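Local coordinates for protein BolA (Coxiella burnetii, PDB 3TR3) that is of unknown function but belongs to the BolA/IbaG family of stress-induced proteins and binds a cobalt ion in the crystal, at residues His8-Trp13 with Ser64-Leu69; Gln12-Gly17 with Arg52-Ala57. One frame throughout, in Å; residues are numbered along the deposited sequence.

How the contacts relate
Both contacts start from helix 7-17: its first part packs on the turn after helix 59-65, its last part on helix 47-57. Contact 1 is the one at the turn, which leads from helix 59-65 into strand 68-74. Contact 2 lies at the end of helix 47-57. Their centres lie about 9 Å apart, and they share Gln12 and Trp13. Helices 47-57 and 59-65 follow each other in the chain, so the two contacts meet consecutive elements. A probable hydrogen bond joins them, with Tyr55 OH 3.1 Å from Leu69 O. The cobalt ion belongs to contact 1, where His67 binds it together with His32.

Contact 1 (His8-Trp13 with Ser64-Leu69); sequences HDIKQW and SDIHAL. With CO (cobalt (II) ion), chain D.
Ile10 and Ile66 meet in the hydrophobic core of this BolA-like domain, where helix 7-17 faces the turn from helix 59-65 into strand 68-74. The two side chains touch end to end, with Ile10 CD1 3.5 Å from Ile66 CD1. CG1 of Ile66 stands anti to its carbonyl carbon (chi1 -53°), and its extended CD1 reaches the helix between Ile10 and Trp13. There Trp13 CZ3 lies 4.1 Å from Ile66 CD1, which comes to the edge of the indole, near the ring plane. One indole face lies over the helix's own backbone, with Asp9 O 3.1 Å above the plane, offset toward the rim. The indole also stacks with the ring of His61. Asp65 OD2 is 4.4 Å from Trp13 CH2, but its main hydrogen bond is with His61 ND1, with a weak one to Asn2 N. Phe33 of strand 32-38 touches both isoleucines. His67, which follows Ile66 in the chain, binds cobalt, its NE2 2.3 Å from the ion, with His32 as the second protein ligand. Apolar contacts thus join the helix to the turn, while Asp65 and His67 find their polar partners outside this pair of segments.

Contact 2 (Gln12-Gly17 with Arg52-Ala57); sequences QWIETG and RLVYNA
Ala57 overlaps the last turn of helix 7-17, its methyl lying against the backbone of Gly17. CB of Ala57 is 3.8 Å from Gly17 C and 4.0 Å from Gly17 O. This small methyl meets main chain, not a side chain. The backbones come close here, with the CA atoms of Gly17 and Ala57 4.4 Å apart. Gly17 has no side chain, and the main chains meet directly.

Deeper in, Ile14 and Val54 make the second point of contact. CD1 of Ile14 lies 3.9 Å from Val54 CG1. The Ile14 chain is extended beyond CG1 (chi2 172°), which carries CD1 out to the valine. On Val54, CG1 is the branch anti to the backbone N (chi1 170°), and this branch does the touching. Both residues are buried. The contact therefore runs from a buried aliphatic pair to the more exposed Gly17 at the helix end.

On the side of helix 7-17 turned away from Val54, Thr16 bonds back to its own helix. Its OG1 donates to Gln12 O at 2.9 Å. The hydroxyl sits above the carbonyl plane. Thr16 N reaches the same oxygen from the opposite face, so two donors grip it.

The two helical segments cross at 103°, nearly perpendicular, with their axes 8.9 Å apart at closest approach. They are two helices of the BolA-like fold, whose order of helices and strands fits the class II KH-like topology known for this family. Both pack on its three-stranded mixed sheet: Ile14 touches Val23 of strand 22-28, and Val54 touches Leu71 of strand 68-74. Leu58, in the loop leading to helix 59-65, packs on both Trp13 and Ile14.

Contact 1 (His8-Trp13 with Ser64-Leu69)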
# COMPACT_ATOMS: atom_id res chain seq x y z
N HIS B 8 0.31 5.27 -7.19
CA HIS B 8 0.59 3.98 -7.84
C HIS B 8 1.95 4.04 -8.59
O HIS B 8 2.63 3.04 -8.75
CB HIS B 8 -0.55 3.60 -8.80
CG HIS B 8 -0.49 2.19 -9.32
ND1 HIS B 8 -0.57 1.08 -8.50
CD2 HIS B 8 -0.35 1.72 -10.59
CE1 HIS B 8 -0.51 -0.02 -9.24
NE2 HIS B 8 -0.37 0.34 -10.50
N ASP B 9 2.31 5.22 -9.10
CA ASP B 9 3.64 5.47 -9.61
C ASP B 9 4.70 5.22 -8.52
O ASP B 9 5.63 4.47 -8.73
CB ASP B 9 3.76 6.91 -10.10
CG ASP B 9 3.00 7.17 -11.38
OD1 ASP B 9 2.82 6.24 -12.20
OD2 ASP B 9 2.57 8.33 -11.55
N ILE B 10 4.55 5.88 -7.37
CA ILE B 10 5.53 5.81 -6.32
C ILE B 10 5.77 4.33 -6.00
O ILE B 10 6.92 3.89 -5.86
CB ILE B 10 5.04 6.53 -5.02
CG1 ILE B 10 4.76 8.02 -5.25
CG2 ILE B 10 6.04 6.33 -3.88
CD1 ILE B 10 5.92 8.83 -5.72
N LYS B 11 4.68 3.56 -5.95
CA LYS B 11 4.72 2.15 -5.55
C LYS B 11 5.38 1.26 -6.59
O LYS B 11 6.22 0.40 -6.24
CB LYS B 11 3.32 1.63 -5.22
CG LYS B 11 3.16 0.13 -5.37
CD LYS B 11 1.84 -0.34 -4.74
CE LYS B 11 1.44 -1.71 -5.27
NZ LYS B 11 2.12 -2.83 -4.59
N GLN B 12 5.00 1.43 -7.86
CA GLN B 12 5.61 0.69 -8.94
C GLN B 12 7.12 0.98 -9.13
O GLN B 12 7.90 0.07 -9.34
CB GLN B 12 4.84 0.91 -10.25
CG GLN B 12 3.45 0.27 -10.22
CD GLN B 12 2.74 0.31 -11.59
OE1 GLN B 12 2.80 1.31 -12.32
NE2 GLN B 12 2.08 -0.80 -11.93
N TRP B 13 7.51 2.26 -9.08
CA TRP B 13 8.88 2.70 -9.33
C TRP B 13 9.84 2.17 -8.27
O TRP B 13 10.92 1.68 -8.60
CB TRP B 13 8.96 4.23 -9.37
CG TRP B 13 8.26 4.89 -10.53
CD1 TRP B 13 7.94 4.33 -11.73
CD2 TRP B 13 7.78 6.26 -10.59
NE1 TRP B 13 7.30 5.25 -12.54
CE2 TRP B 13 7.20 6.44 -11.87
CE3 TRP B 13 7.81 7.34 -9.69
CZ2 TRP B 13 6.63 7.65 -12.27
CZ3 TRP B 13 7.26 8.55 -10.09
CH2 TRP B 13 6.67 8.70 -11.37
N SER B 64 13.48 14.75 -10.81
CA SER B 64 12.66 15.65 -11.63
C SER B 64 11.13 15.65 -11.38
O SER B 64 10.48 16.66 -11.57
CB SER B 64 12.92 15.37 -13.11
OG SER B 64 14.19 15.86 -13.47
N ASP B 65 10.56 14.51 -10.99
CA ASP B 65 9.09 14.36 -10.96
C ASP B 65 8.44 14.48 -9.59
O ASP B 65 7.34 15.01 -9.48
CB ASP B 65 8.65 13.02 -11.56
CG ASP B 65 9.13 12.83 -12.99
OD1 ASP B 65 9.42 13.85 -13.68
OD2 ASP B 65 9.19 11.66 -13.42
N ILE B 66 9.12 13.97 -8.55
CA ILE B 66 8.57 13.91 -7.20
C ILE B 66 9.09 15.08 -6.38
O ILE B 66 10.27 15.15 -6.09
CB ILE B 66 8.94 12.59 -6.51
CG1 ILE B 66 8.57 11.39 -7.37
CG2 ILE B 66 8.33 12.48 -5.12
CD1 ILE B 66 9.00 10.11 -6.73
N HIS B 67 8.19 16.00 -6.02
CA HIS B 67 8.59 17.19 -5.29
C HIS B 67 9.06 16.85 -3.86
O HIS B 67 10.13 17.32 -3.41
CB HIS B 67 7.44 18.24 -5.36
CG HIS B 67 7.48 19.31 -4.30
ND1 HIS B 67 8.28 20.43 -4.39
CD2 HIS B 67 6.76 19.46 -3.16
CE1 HIS B 67 8.08 21.20 -3.34
NE2 HIS B 67 7.17 20.63 -2.57
N ALA B 68 8.30 16.04 -3.13
CA ALA B 68 8.67 15.71 -1.74
C ALA B 68 8.20 14.32 -1.40
O ALA B 68 7.09 13.93 -1.78
CB ALA B 68 8.11 16.72 -0.76
N LEU B 69 9.07 13.56 -0.74
CA LEU B 69 8.76 12.19 -0.41
C LEU B 69 9.30 11.85 0.96
O LEU B 69 10.46 11.83 1.15
CB LEU B 69 9.34 11.26 -1.45
CG LEU B 69 9.23 9.78 -1.11
CD1 LEU B 69 7.75 9.38 -0.82
CD2 LEU B 69 9.81 8.94 -2.22
CO CO D . 6.05 21.82 -1.02

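Contact 2 (Gln12-Gly17 with Arg52-Ala57)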
# COMPACT_ATOMS: atom_id res chain seq x y z
N GLN B 12 5.00 1.43 -7.86
CA GLN B 12 5.61 0.69 -8.94
C GLN B 12 7.12 0.98 -9.13
O GLN B 12 7.90 0.07 -9.34
CB GLN B 12 4.84 0.91 -10.25
CG GLN B 12 3.45 0.27 -10.22
CD GLN B 12 2.74 0.31 -11.59
OE1 GLN B 12 2.80 1.31 -12.32
NE2 GLN B 12 2.08 -0.80 -11.93
N TRP B 13 7.51 2.26 -9.08
CA TRP B 13 8.88 2.70 -9.33
C TRP B 13 9.84 2.17 -8.27
O TRP B 13 10.92 1.68 -8.60
CB TRP B 13 8.96 4.23 -9.37
CG TRP B 13 8.26 4.89 -10.53
CD1 TRP B 13 7.94 4.33 -11.73
CD2 TRP B 13 7.78 6.26 -10.59
NE1 TRP B 13 7.30 5.25 -12.54
CE2 TRP B 13 7.20 6.44 -11.87
CE3 TRP B 13 7.81 7.34 -9.69
CZ2 TRP B 13 6.63 7.65 -12.27
CZ3 TRP B 13 7.26 8.55 -10.09
CH2 TRP B 13 6.67 8.70 -11.37
N ILE B 14 9.45 2.24 -7.00
CA ILE B 14 10.29 1.76 -5.92
C ILE B 14 10.42 0.25 -5.97
O ILE B 14 11.51 -0.28 -5.82
CB ILE B 14 9.76 2.18 -4.56
CG1 ILE B 14 9.76 3.70 -4.42
CG2 ILE B 14 10.58 1.54 -3.46
CD1 ILE B 14 9.04 4.17 -3.09
N GLU B 15 9.32 -0.47 -6.21
CA GLU B 15 9.41 -1.92 -6.34
C GLU B 15 10.18 -2.40 -7.58
O GLU B 15 10.71 -3.50 -7.61
CB GLU B 15 8.02 -2.56 -6.26
CG GLU B 15 7.34 -2.32 -4.92
CD GLU B 15 5.89 -2.80 -4.88
OE1 GLU B 15 5.31 -3.05 -5.97
OE2 GLU B 15 5.34 -2.92 -3.77
N THR B 16 10.23 -1.57 -8.61
CA THR B 16 10.97 -1.89 -9.80
C THR B 16 12.45 -1.68 -9.54
O THR B 16 13.24 -2.55 -9.83
CB THR B 16 10.50 -1.02 -10.99
OG1 THR B 16 9.21 -1.48 -11.41
CG2 THR B 16 11.46 -1.12 -12.18
N GLY B 17 12.80 -0.55 -8.94
CA GLY B 17 14.19 -0.20 -8.72
C GLY B 17 14.89 -0.93 -7.57
O GLY B 17 16.10 -1.06 -7.57
N ARG B 52 18.30 6.48 1.47
CA ARG B 52 19.05 6.75 0.25
C ARG B 52 18.90 5.67 -0.81
O ARG B 52 18.81 5.97 -2.01
CB ARG B 52 20.51 7.04 0.56
CG ARG B 52 20.66 8.39 1.15
CD ARG B 52 22.03 8.58 1.72
NE ARG B 52 22.24 9.99 2.03
CZ ARG B 52 23.40 10.49 2.47
NH1 ARG B 52 24.45 9.69 2.66
NH2 ARG B 52 23.49 11.79 2.73
N LEU B 53 18.87 4.41 -0.37
CA LEU B 53 18.65 3.32 -1.32
C LEU B 53 17.32 3.53 -2.08
O LEU B 53 17.25 3.28 -3.30
CB LEU B 53 18.65 1.97 -0.62
CG LEU B 53 20.03 1.35 -0.42
CD1 LEU B 53 19.95 0.00 0.34
CD2 LEU B 53 20.76 1.20 -1.78
N VAL B 54 16.29 4.00 -1.36
CA VAL B 54 14.98 4.20 -1.93
C VAL B 54 14.99 5.38 -2.91
O VAL B 54 14.50 5.25 -4.05
CB VAL B 54 13.89 4.37 -0.83
CG1 VAL B 54 12.58 4.80 -1.47
CG2 VAL B 54 13.69 3.06 -0.02
N TYR B 55 15.57 6.51 -2.50
CA TYR B 55 15.69 7.67 -3.39
C TYR B 55 16.50 7.31 -4.63
O TYR B 55 16.24 7.80 -5.72
CB TYR B 55 16.36 8.84 -2.70
CG TYR B 55 15.61 9.38 -1.51
CD1 TYR B 55 14.23 9.45 -1.53
CD2 TYR B 55 16.29 9.86 -0.38
CE1 TYR B 55 13.52 9.95 -0.45
CE2 TYR B 55 15.58 10.36 0.72
CZ TYR B 55 14.18 10.41 0.67
OH TYR B 55 13.42 10.92 1.73
N ASN B 56 17.52 6.47 -4.45
CA ASN B 56 18.36 6.07 -5.56
C ASN B 56 17.63 5.12 -6.53
O ASN B 56 17.75 5.25 -7.74
CB ASN B 56 19.67 5.45 -5.03
CG ASN B 56 20.62 5.05 -6.13
OD1 ASN B 56 20.56 3.91 -6.62
ND2 ASN B 56 21.51 5.97 -6.53
N ALA B 57 16.88 4.17 -5.97
CA ALA B 57 15.95 3.34 -6.72
C ALA B 57 14.93 4.14 -7.56
O ALA B 57 14.47 3.65 -8.57
CB ALA B 57 15.22 2.36 -5.77